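Local atomic coordinates of beta sliding clamp (Borrelia burgdorferi, PDB entry 6DJ8), a protein that forms a ring-shaped head-to-tail homodimer around DNA and probably tethers DNA polymerases and other proteins to it, giving them processivity. Residues H11-I16 and T75-L80; E111-L116 and E124-E129; Y149-E154 and E214-I219; L194-N199 and G263-Y268. All blocks are in the same frame, centred on the assembly; numbering follows the deposited sequence.

In the fold
Contacts 1 and 2 lie in the N-terminal domain, about 15 Å apart between centres, touch through I16 and E115, and share the sheet containing strands 14-18 and 109-114. Contacts 3 and 4, about 16 Å apart between centres, meet where I219 packs on G263 and Y265, and share the sheet of strands 218-221 and 192-198. A further sheet links contacts 1 and 3 through strands 77-82 and 151-156. Contacts 1 and 4 are largely buried, 2 and 3 partly open. Only contact 2 is a true strand pairing, and it borders the second subunit. Contact 1 combines a hydroxyl bond and a water with aromatic packing. Contacts 3 and 4 have no direct hydrogen bond between their segments; contact 4 adds a bridging water beside a bound peptide.

Contact 1: residues H11-I16 and T75-L80; sequences HNTFFI and TDFKVL
Two hydrogen bonds grip water 1 and tie the segments together: it accepts from the backbone N of T75 at 2.9 Å and donates to F14 O at a short 2.5 Å. A direct bond lies next to it. The hydroxyl of T75, set between its own backbone N and carbonyl carbon (chi1 63°), donates from OG1 to N12 O over 2.7 Å, approaching from above the carbonyl plane and not along a lone pair. The neighbouring hydroxyl of T13 is engaged elsewhere, with M9 O.

That leaves the methyl of T13 to face the aromatic side of the contact. Its CG2, anti to the backbone N, sits over one face of the F77 ring, 3.7 Å from the centroid and 21° off the normal, a CH-pi contact. At the far end of the same ring, F77 CZ arrives in the plane of F15, at its edge, 3.9 Å from F15 CD1, the side chains crossing at about a right angle. V49 packs on both phenylalanines. Here the sheet holding strand 14-18 meets the edge strand 77-82 of a second antiparallel sheet, within the N-terminal of the three related domains that make up each subunit of the DNA-encircling ring.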
# COMPACT_ATOMS: atom_id res chain seq x y z
N HIS A 11 29.77 14.59 27.36
CA HIS A 11 28.92 15.16 28.40
C HIS A 11 28.30 16.50 28.00
O HIS A 11 27.25 16.86 28.54
CB HIS A 11 29.73 15.34 29.69
CG HIS A 11 30.76 16.42 29.61
ND1 HIS A 11 30.46 17.75 29.82
CD2 HIS A 11 32.09 16.37 29.33
CE1 HIS A 11 31.56 18.47 29.68
NE2 HIS A 11 32.56 17.66 29.38
N ASN A 12 28.90 17.24 27.06
CA ASN A 12 28.33 18.53 26.67
C ASN A 12 28.11 18.69 25.17
O ASN A 12 27.89 19.82 24.72
CB ASN A 12 29.20 19.69 27.20
CG ASN A 12 30.62 19.67 26.63
OD1 ASN A 12 30.97 18.81 25.83
ND2 ASN A 12 31.43 20.64 27.05
N THR A 13 28.17 17.62 24.38
CA THR A 13 27.90 17.72 22.94
C THR A 13 26.62 16.94 22.68
O THR A 13 26.64 15.79 22.23
CB THR A 13 29.07 17.20 22.11
OG1 THR A 13 30.27 17.84 22.53
CG2 THR A 13 28.87 17.58 20.65
N PHE A 14 25.48 17.58 22.92
CA PHE A 14 24.19 16.92 22.83
C PHE A 14 23.10 17.96 22.60
O PHE A 14 23.33 19.16 22.74
CB PHE A 14 23.87 16.14 24.11
CG PHE A 14 23.60 17.03 25.28
CD1 PHE A 14 24.62 17.40 26.14
CD2 PHE A 14 22.32 17.53 25.52
CE1 PHE A 14 24.38 18.24 27.22
CE2 PHE A 14 22.08 18.38 26.59
CZ PHE A 14 23.10 18.73 27.44
N PHE A 15 21.90 17.47 22.30
CA PHE A 15 20.74 18.32 22.43
C PHE A 15 19.56 17.46 22.86
O PHE A 15 19.51 16.26 22.59
CB PHE A 15 20.42 19.09 21.15
CG PHE A 15 20.09 18.22 19.99
CD1 PHE A 15 21.09 17.76 19.16
CD2 PHE A 15 18.78 17.87 19.71
CE1 PHE A 15 20.80 16.96 18.09
CE2 PHE A 15 18.49 17.08 18.65
CZ PHE A 15 19.50 16.61 17.83
N ILE A 16 18.60 18.11 23.52
CA ILE A 16 17.33 17.51 23.91
C ILE A 16 16.26 18.12 23.03
O ILE A 16 16.23 19.35 22.84
CB ILE A 16 17.04 17.75 25.40
CG1 ILE A 16 18.20 17.23 26.27
CG2 ILE A 16 15.70 17.12 25.80
CD1 ILE A 16 18.02 17.46 27.75
N THR A 75 26.57 23.09 23.92
CA THR A 75 27.56 23.55 22.96
C THR A 75 26.99 23.41 21.56
O THR A 75 26.04 22.67 21.33
CB THR A 75 28.89 22.78 23.06
OG1 THR A 75 28.68 21.40 22.74
CG2 THR A 75 29.49 22.91 24.47
N ASP A 76 27.61 24.13 20.63
CA ASP A 76 27.20 24.12 19.24
C ASP A 76 28.04 23.10 18.50
O ASP A 76 29.24 22.95 18.77
CB ASP A 76 27.40 25.51 18.63
CG ASP A 76 26.50 26.56 19.25
OD1 ASP A 76 25.65 26.20 20.10
OD2 ASP A 76 26.64 27.75 18.89
N PHE A 77 27.42 22.39 17.57
CA PHE A 77 28.14 21.40 16.78
C PHE A 77 27.28 21.05 15.57
O PHE A 77 26.09 21.36 15.53
CB PHE A 77 28.47 20.14 17.59
CG PHE A 77 27.25 19.37 18.06
CD1 PHE A 77 26.58 19.73 19.21
CD2 PHE A 77 26.79 18.29 17.33
CE1 PHE A 77 25.47 19.01 19.64
CE2 PHE A 77 25.66 17.57 17.74
CZ PHE A 77 25.00 17.93 18.90
N LYS A 78 27.89 20.35 14.62
CA LYS A 78 27.18 19.88 13.43
C LYS A 78 27.42 18.38 13.28
O LYS A 78 28.45 17.86 13.69
CB LYS A 78 27.63 20.61 12.15
CG LYS A 78 27.48 22.12 12.19
CD LYS A 78 27.72 22.71 10.81
CE LYS A 78 27.68 24.23 10.83
NZ LYS A 78 26.95 24.73 9.62
N VAL A 79 26.43 17.70 12.69
CA VAL A 79 26.48 16.27 12.42
C VAL A 79 25.86 15.99 11.06
O VAL A 79 24.76 16.48 10.76
CB VAL A 79 25.73 15.45 13.50
CG1 VAL A 79 25.62 14.01 13.06
CG2 VAL A 79 26.48 15.51 14.82
N LEU A 80 26.56 15.22 10.23
CA LEU A 80 26.02 14.71 8.98
C LEU A 80 25.65 13.25 9.18
O LEU A 80 26.52 12.43 9.53
CB LEU A 80 27.05 14.86 7.86
CG LEU A 80 26.59 14.56 6.43
CD1 LEU A 80 25.61 15.63 5.98
CD2 LEU A 80 27.81 14.52 5.51
O HOH W 1 25.33 20.61 22.97

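Contact 2: residues E111-L116 and E124-E129; sequences EIMGEL and EDHLKE
Backbone pairing carries the first part of this contact. I112 and L127 form an antiparallel hydrogen-bonded pair: I112 N donates to L127 O at 3.0 Å and L127 N returns a bond to I112 O at 3.1 Å, both nearly straight at 165° and in the carbonyl planes. E111 and K128 follow as a non-hydrogen-bonded pair. Further along, where the strands part, water 2 takes over, accepting from G114 N at 2.7 Å and donating to D125 O at 2.8 Å. The side chains of I112 and L127 lie on the same face of the sheet, CB to CB, and both pack on A89 of helix 83-92.

The strands form a beta hairpin, and its second strand is the outermost of its sheet within the chain. H126, L127 and K128 also pair antiparallel with a strand of the second subunit, so the sheet runs on across the interface of the head-to-tail ring. E129 makes a salt bridge to R324 and a hydrogen bond to Y297, both of the second subunit.

Polar side chains gather on the opposite face. H126 NE2 donates to E111 OE1 at 2.7 Å with an angle of 157°, using the anti lone pair of the carboxylate; the oxygen lies almost in the ring plane, although the carboxylate and ring planes are 55° apart. The extended chain of K128 runs alongside E111. Its methylene makes the contact, CE lying 3.2 Å from E111 OE1, while NZ stays 4.3 Å from that oxygen, beyond a salt bridge; its charge would probably help stabilise the carboxylate.

Two looser contacts lie by the imidazole: I112 O over one face, and M113 CE 3.7 Å from H126 CE1.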
# COMPACT_ATOMS: atom_id res chain seq x y z
N GLU A 111 24.50 8.90 19.93
CA GLU A 111 23.99 8.02 20.96
C GLU A 111 22.69 8.66 21.42
O GLU A 111 22.67 9.83 21.80
CB GLU A 111 24.97 7.88 22.12
CG GLU A 111 26.42 7.75 21.66
CD GLU A 111 27.01 6.39 21.94
OE1 GLU A 111 26.29 5.52 22.48
OE2 GLU A 111 28.21 6.19 21.63
N ILE A 112 21.61 7.89 21.37
CA ILE A 112 20.28 8.42 21.63
C ILE A 112 19.67 7.66 22.79
O ILE A 112 19.75 6.42 22.85
CB ILE A 112 19.39 8.32 20.37
CG1 ILE A 112 20.15 8.91 19.17
CG2 ILE A 112 18.07 9.01 20.60
CD1 ILE A 112 19.30 9.04 17.89
N MET A 113 19.08 8.39 23.71
CA MET A 113 18.43 7.82 24.87
C MET A 113 17.20 8.65 25.13
O MET A 113 17.09 9.80 24.68
CB MET A 113 19.38 7.80 26.09
CG MET A 113 19.87 9.19 26.49
SD MET A 113 21.64 9.26 26.88
CE MET A 113 22.33 8.74 25.31
N GLY A 114 16.23 8.07 25.83
CA GLY A 114 15.08 8.85 26.23
C GLY A 114 15.50 9.88 27.25
O GLY A 114 16.31 9.59 28.14
N GLU A 115 15.03 11.11 27.08
CA GLU A 115 15.29 12.15 28.07
C GLU A 115 14.15 12.04 29.07
O GLU A 115 13.12 12.71 28.96
CB GLU A 115 15.40 13.55 27.46
CG GLU A 115 15.67 14.64 28.49
CD GLU A 115 16.89 14.36 29.40
OE1 GLU A 115 17.88 13.75 28.93
OE2 GLU A 115 16.85 14.77 30.58
N LEU A 116 14.33 11.16 30.04
CA LEU A 116 13.35 10.96 31.08
C LEU A 116 13.40 12.13 32.05
O LEU A 116 14.30 12.97 32.02
CB LEU A 116 13.60 9.64 31.79
CG LEU A 116 13.91 8.55 30.76
CD1 LEU A 116 14.79 7.44 31.35
CD2 LEU A 116 12.61 7.99 30.22
N GLU A 124 19.02 1.06 30.29
CA GLU A 124 18.03 1.89 29.63
C GLU A 124 18.10 1.65 28.13
O GLU A 124 19.16 1.31 27.59
CB GLU A 124 18.29 3.39 29.91
CG GLU A 124 18.23 3.82 31.37
CD GLU A 124 16.81 3.78 31.95
OE1 GLU A 124 16.66 3.70 33.19
OE2 GLU A 124 15.85 3.83 31.15
N ASP A 125 16.98 1.86 27.45
CA ASP A 125 16.97 1.73 26.00
C ASP A 125 17.97 2.70 25.38
O ASP A 125 18.14 3.83 25.85
CB ASP A 125 15.57 1.97 25.44
CG ASP A 125 14.52 1.05 26.05
OD1 ASP A 125 14.90 -0.02 26.58
OD2 ASP A 125 13.32 1.39 25.98
N HIS A 126 18.63 2.27 24.31
CA HIS A 126 19.75 3.01 23.76
C HIS A 126 19.91 2.68 22.29
O HIS A 126 19.79 1.52 21.89
CB HIS A 126 21.04 2.67 24.52
CG HIS A 126 22.19 3.57 24.21
ND1 HIS A 126 22.45 4.72 24.93
CD2 HIS A 126 23.16 3.49 23.27
CE1 HIS A 126 23.53 5.31 24.44
NE2 HIS A 126 23.98 4.58 23.43
N LEU A 127 20.17 3.71 21.49
CA LEU A 127 20.43 3.57 20.06
C LEU A 127 21.79 4.17 19.74
O LEU A 127 22.19 5.17 20.34
CB LEU A 127 19.37 4.29 19.22
CG LEU A 127 17.90 4.16 19.62
CD1 LEU A 127 17.01 5.06 18.74
CD2 LEU A 127 17.43 2.68 19.53
N LYS A 128 22.49 3.57 18.79
CA LYS A 128 23.76 4.11 18.31
C LYS A 128 23.66 4.25 16.80
O LYS A 128 23.49 3.24 16.10
CB LYS A 128 24.95 3.22 18.69
CG LYS A 128 25.21 3.14 20.18
CD LYS A 128 26.56 2.46 20.47
CE LYS A 128 26.82 2.39 21.97
NZ LYS A 128 28.02 1.54 22.32
N GLU A 129 23.77 5.48 16.31
CA GLU A 129 23.64 5.77 14.89
C GLU A 129 24.96 6.31 14.36
O GLU A 129 25.40 7.41 14.76
CB GLU A 129 22.52 6.78 14.64
CG GLU A 129 21.11 6.24 14.90
CD GLU A 129 20.67 5.22 13.84
OE1 GLU A 129 21.38 5.04 12.82
OE2 GLU A 129 19.59 4.60 14.02
O HOH W 2 16.35 5.63 26.93

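Contact 3: residues Y149-E154 and E214-I219; sequences YTFGIE and EDVNFI
This is an apolar, largely aromatic contact between the edges of two sheets: segment 149-154 leads into strand 151-156, an outer strand of the sheet that also holds 77-82, and segment 214-219, in the central domain, leads into strand 218-221, an outer strand of another. Two phenylalanines carry it. F151 CD2 and F218 CE2 approach to 3.7 Å, with F218 CE2 at the edge of the F151 ring and near its plane, while the side chains cross obliquely. The F151 chi1 of 139° falls away from the usual staggered positions. V216 adds a methyl, its CG1 standing 4.2 Å from F151 CE2.

F242 ties the pair together: its ring stacks with F218 and lies nearly parallel to that of F151. T150 and F151 both face F242 across their strands, a classic beta bulge. T150 CG2 lies at the edge of the F218 ring, 4.3 Å from F218 CZ.

Toward solvent, E214 bends at chi2 over the start of the strand, and its aliphatic CG lies 3.8 Å from T150 O. No hydrogen bond joins the segments, so the contact is by van der Waals packing, while the strands are placed by backbone bonds to their own neighbours, F242 and F185.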
# COMPACT_ATOMS: atom_id res chain seq x y z
N TYR A 149 17.74 39.79 -4.91
CA TYR A 149 16.40 39.46 -5.34
C TYR A 149 15.83 40.51 -6.28
O TYR A 149 15.93 41.72 -6.02
CB TYR A 149 15.49 39.27 -4.13
CG TYR A 149 15.97 38.12 -3.27
CD1 TYR A 149 16.36 36.92 -3.85
CD2 TYR A 149 16.09 38.24 -1.89
CE1 TYR A 149 16.81 35.86 -3.09
CE2 TYR A 149 16.55 37.19 -1.11
CZ TYR A 149 16.91 36.00 -1.72
OH TYR A 149 17.36 34.93 -0.97
N THR A 150 15.26 40.06 -7.39
CA THR A 150 14.67 40.95 -8.38
C THR A 150 13.19 41.20 -8.11
O THR A 150 12.68 42.27 -8.46
CB THR A 150 14.91 40.39 -9.79
OG1 THR A 150 16.18 40.85 -10.28
CG2 THR A 150 13.81 40.81 -10.78
N PHE A 151 12.51 40.26 -7.47
CA PHE A 151 11.08 40.43 -7.23
C PHE A 151 10.66 39.46 -6.13
O PHE A 151 11.20 38.35 -6.04
CB PHE A 151 10.33 40.23 -8.56
CG PHE A 151 9.05 39.45 -8.47
CD1 PHE A 151 7.94 39.96 -7.82
CD2 PHE A 151 8.93 38.23 -9.10
CE1 PHE A 151 6.76 39.24 -7.76
CE2 PHE A 151 7.75 37.50 -9.05
CZ PHE A 151 6.67 38.01 -8.38
N GLY A 152 9.76 39.91 -5.27
CA GLY A 152 9.24 39.09 -4.19
C GLY A 152 7.79 39.42 -3.92
O GLY A 152 7.34 40.55 -4.12
N ILE A 153 7.04 38.41 -3.45
CA ILE A 153 5.66 38.58 -3.02
C ILE A 153 5.46 37.82 -1.72
O ILE A 153 6.22 36.92 -1.38
CB ILE A 153 4.62 38.07 -4.04
CG1 ILE A 153 4.96 36.65 -4.46
CG2 ILE A 153 4.54 39.00 -5.24
CD1 ILE A 153 3.82 35.95 -5.16
N GLU A 154 4.41 38.21 -0.99
CA GLU A 154 3.99 37.49 0.20
C GLU A 154 2.50 37.19 0.02
O GLU A 154 1.71 38.11 -0.18
CB GLU A 154 4.26 38.32 1.48
CG GLU A 154 3.90 37.61 2.79
CD GLU A 154 4.48 38.29 4.04
OE1 GLU A 154 4.98 39.43 3.95
OE2 GLU A 154 4.44 37.66 5.12
N GLU A 214 7.28 44.69 -11.30
CA GLU A 214 8.49 44.27 -11.97
C GLU A 214 8.17 43.33 -13.13
O GLU A 214 7.03 42.89 -13.33
CB GLU A 214 9.44 43.60 -10.98
CG GLU A 214 9.80 44.46 -9.76
CD GLU A 214 8.75 44.41 -8.65
OE1 GLU A 214 7.57 44.08 -8.93
OE2 GLU A 214 9.10 44.72 -7.49
N ASP A 215 9.19 43.03 -13.93
CA ASP A 215 9.08 42.03 -14.98
C ASP A 215 9.13 40.65 -14.35
O ASP A 215 9.87 40.41 -13.39
CB ASP A 215 10.19 42.18 -16.02
CG ASP A 215 10.23 43.58 -16.64
OD1 ASP A 215 9.16 44.21 -16.80
OD2 ASP A 215 11.34 44.03 -16.97
N VAL A 216 8.32 39.74 -14.88
CA VAL A 216 8.17 38.39 -14.35
C VAL A 216 8.36 37.45 -15.53
O VAL A 216 7.54 37.44 -16.45
CB VAL A 216 6.80 38.18 -13.70
CG1 VAL A 216 6.68 36.78 -13.07
CG2 VAL A 216 6.53 39.29 -12.70
N ASN A 217 9.43 36.66 -15.50
CA ASN A 217 9.71 35.71 -16.57
C ASN A 217 10.63 34.63 -16.03
O ASN A 217 11.84 34.66 -16.28
CB ASN A 217 10.31 36.44 -17.79
CG ASN A 217 10.68 35.49 -18.92
OD1 ASN A 217 10.03 34.46 -19.11
ND2 ASN A 217 11.72 35.82 -19.67
N PHE A 218 10.07 33.68 -15.27
CA PHE A 218 10.86 32.70 -14.53
C PHE A 218 10.27 31.32 -14.69
O PHE A 218 9.04 31.15 -14.68
CB PHE A 218 10.92 33.05 -13.03
CG PHE A 218 11.28 34.49 -12.75
CD1 PHE A 218 12.57 34.94 -12.95
CD2 PHE A 218 10.32 35.38 -12.27
CE1 PHE A 218 12.91 36.28 -12.69
CE2 PHE A 218 10.65 36.71 -12.03
CZ PHE A 218 11.95 37.17 -12.23
N ILE A 219 11.15 30.32 -14.81
CA ILE A 219 10.77 28.92 -14.95
C ILE A 219 11.37 28.17 -13.78
O ILE A 219 12.60 28.10 -13.64
CB ILE A 219 11.26 28.33 -16.28
CG1 ILE A 219 10.76 29.16 -17.47
CG2 ILE A 219 10.81 26.87 -16.41
CD1 ILE A 219 11.52 28.89 -18.71

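Contact 4: residues L194-N199 and G263-Y268; sequences LLVSTN and GNYPDY
Packing is tightest where Y268 lies against the strand. V196 CG2 stands over the centre of the Y268 ring, 3.7 Å from its centroid and only 9° off the normal, a well-centred CH-pi contact. The ring is brought there by a chi1 of 78°, with CG in the crowded position between backbone N and carbonyl carbon. L194 meets the same side chain tip to tip: its CD2 comes within 3.0 Å of Y268 OH, a close approach of a methyl to an oxygen. The other methyl of V196 serves the second tyrosine, CG1 lying 3.9 Å from Y265 CE2, so one valine is shared between both rings. Y184 backs the arrangement, stacked with Y265.

The hydroxyl of Y265, by contrast, has no direct hydrogen bond to the strand and reaches it through water 3, which is 2.8 Å from Y265 OH and accepts from T198 N at 3.0 Å. The same OH is in close contact with T198 CG2, at 3.3 Å. The hydroxyl of T198 is turned elsewhere, bonded to R202 O.

On its outer side the contact borders a ligand: T198 and P266 pack on apolar side chains of the bound peptide, and D267, though exposed, on a modified one. The strand end and the tyrosine-bearing loop thus help line the natural-product site, consistent with the peptide-binding groove that replication partners use in this family.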
# COMPACT_ATOMS: atom_id res chain seq x y z
N LEU A 194 0.88 35.32 -12.87
CA LEU A 194 0.24 34.21 -13.55
C LEU A 194 1.18 33.00 -13.58
O LEU A 194 2.38 33.14 -13.83
CB LEU A 194 -0.16 34.66 -14.96
CG LEU A 194 -0.56 33.69 -16.04
CD1 LEU A 194 -1.57 34.34 -16.94
CD2 LEU A 194 0.70 33.38 -16.81
N LEU A 195 0.62 31.82 -13.32
CA LEU A 195 1.35 30.56 -13.38
C LEU A 195 0.80 29.69 -14.49
O LEU A 195 -0.42 29.59 -14.67
CB LEU A 195 1.27 29.81 -12.04
CG LEU A 195 2.18 30.34 -10.93
CD1 LEU A 195 1.70 31.67 -10.36
CD2 LEU A 195 2.34 29.30 -9.84
N VAL A 196 1.69 29.05 -15.24
CA VAL A 196 1.32 28.16 -16.34
C VAL A 196 2.16 26.89 -16.21
O VAL A 196 3.34 26.96 -15.88
CB VAL A 196 1.56 28.82 -17.71
CG1 VAL A 196 1.29 27.84 -18.85
CG2 VAL A 196 0.69 30.07 -17.84
N SER A 197 1.55 25.73 -16.49
CA SER A 197 2.33 24.51 -16.61
C SER A 197 1.73 23.63 -17.69
O SER A 197 0.51 23.61 -17.89
CB SER A 197 2.39 23.73 -15.29
OG SER A 197 1.08 23.39 -14.85
N THR A 198 2.59 22.85 -18.34
CA THR A 198 2.11 21.96 -19.39
C THR A 198 3.14 20.88 -19.64
O THR A 198 4.33 21.06 -19.38
CB THR A 198 1.85 22.72 -20.69
OG1 THR A 198 1.31 21.83 -21.68
CG2 THR A 198 3.18 23.28 -21.21
N ASN A 199 2.67 19.77 -20.20
CA ASN A 199 3.53 18.71 -20.68
C ASN A 199 3.45 18.59 -22.19
O ASN A 199 3.86 17.57 -22.75
CB ASN A 199 3.18 17.38 -20.01
CG ASN A 199 1.91 16.76 -20.56
OD1 ASN A 199 1.08 17.45 -21.18
ND2 ASN A 199 1.75 15.46 -20.36
N GLY A 263 15.68 29.14 -19.81
CA GLY A 263 15.18 28.83 -21.13
C GLY A 263 14.08 29.78 -21.54
O GLY A 263 13.80 30.74 -20.83
N ASN A 264 13.45 29.52 -22.68
CA ASN A 264 12.33 30.32 -23.16
C ASN A 264 11.07 29.46 -23.09
O ASN A 264 10.95 28.46 -23.81
CB ASN A 264 12.59 30.81 -24.58
CG ASN A 264 13.67 31.88 -24.63
OD1 ASN A 264 13.66 32.83 -23.85
ND2 ASN A 264 14.63 31.71 -25.54
N TYR A 265 10.15 29.84 -22.22
CA TYR A 265 8.93 29.06 -22.12
C TYR A 265 8.10 29.26 -23.38
O TYR A 265 8.13 30.33 -23.98
CB TYR A 265 8.13 29.45 -20.88
CG TYR A 265 7.17 28.38 -20.41
CD1 TYR A 265 7.61 27.26 -19.70
CD2 TYR A 265 5.82 28.47 -20.70
CE1 TYR A 265 6.72 26.28 -19.28
CE2 TYR A 265 4.94 27.52 -20.29
CZ TYR A 265 5.39 26.42 -19.59
OH TYR A 265 4.48 25.49 -19.20
N PRO A 266 7.39 28.23 -23.85
CA PRO A 266 6.60 28.37 -25.09
C PRO A 266 5.50 29.42 -24.96
O PRO A 266 5.06 29.77 -23.86
CB PRO A 266 6.00 26.97 -25.30
CG PRO A 266 6.94 26.03 -24.58
CD PRO A 266 7.38 26.83 -23.37
N ASP A 267 5.04 29.90 -26.12
CA ASP A 267 3.98 30.89 -26.24
C ASP A 267 2.62 30.26 -25.92
O ASP A 267 1.80 30.00 -26.81
CB ASP A 267 3.99 31.50 -27.64
CG ASP A 267 2.94 32.58 -27.83
OD1 ASP A 267 2.25 32.93 -26.85
OD2 ASP A 267 2.77 33.06 -28.98
N TYR A 268 2.37 30.04 -24.63
CA TYR A 268 1.10 29.45 -24.18
C TYR A 268 -0.09 30.33 -24.54
O TYR A 268 -1.19 29.81 -24.77
CB TYR A 268 1.13 29.20 -22.67
CG TYR A 268 0.91 30.47 -21.86
CD1 TYR A 268 1.97 31.30 -21.54
CD2 TYR A 268 -0.37 30.84 -21.45
CE1 TYR A 268 1.78 32.46 -20.82
CE2 TYR A 268 -0.58 32.01 -20.74
CZ TYR A 268 0.49 32.82 -20.43
OH TYR A 268 0.29 33.98 -19.73
O HOH W 3 5.50 23.22 -17.87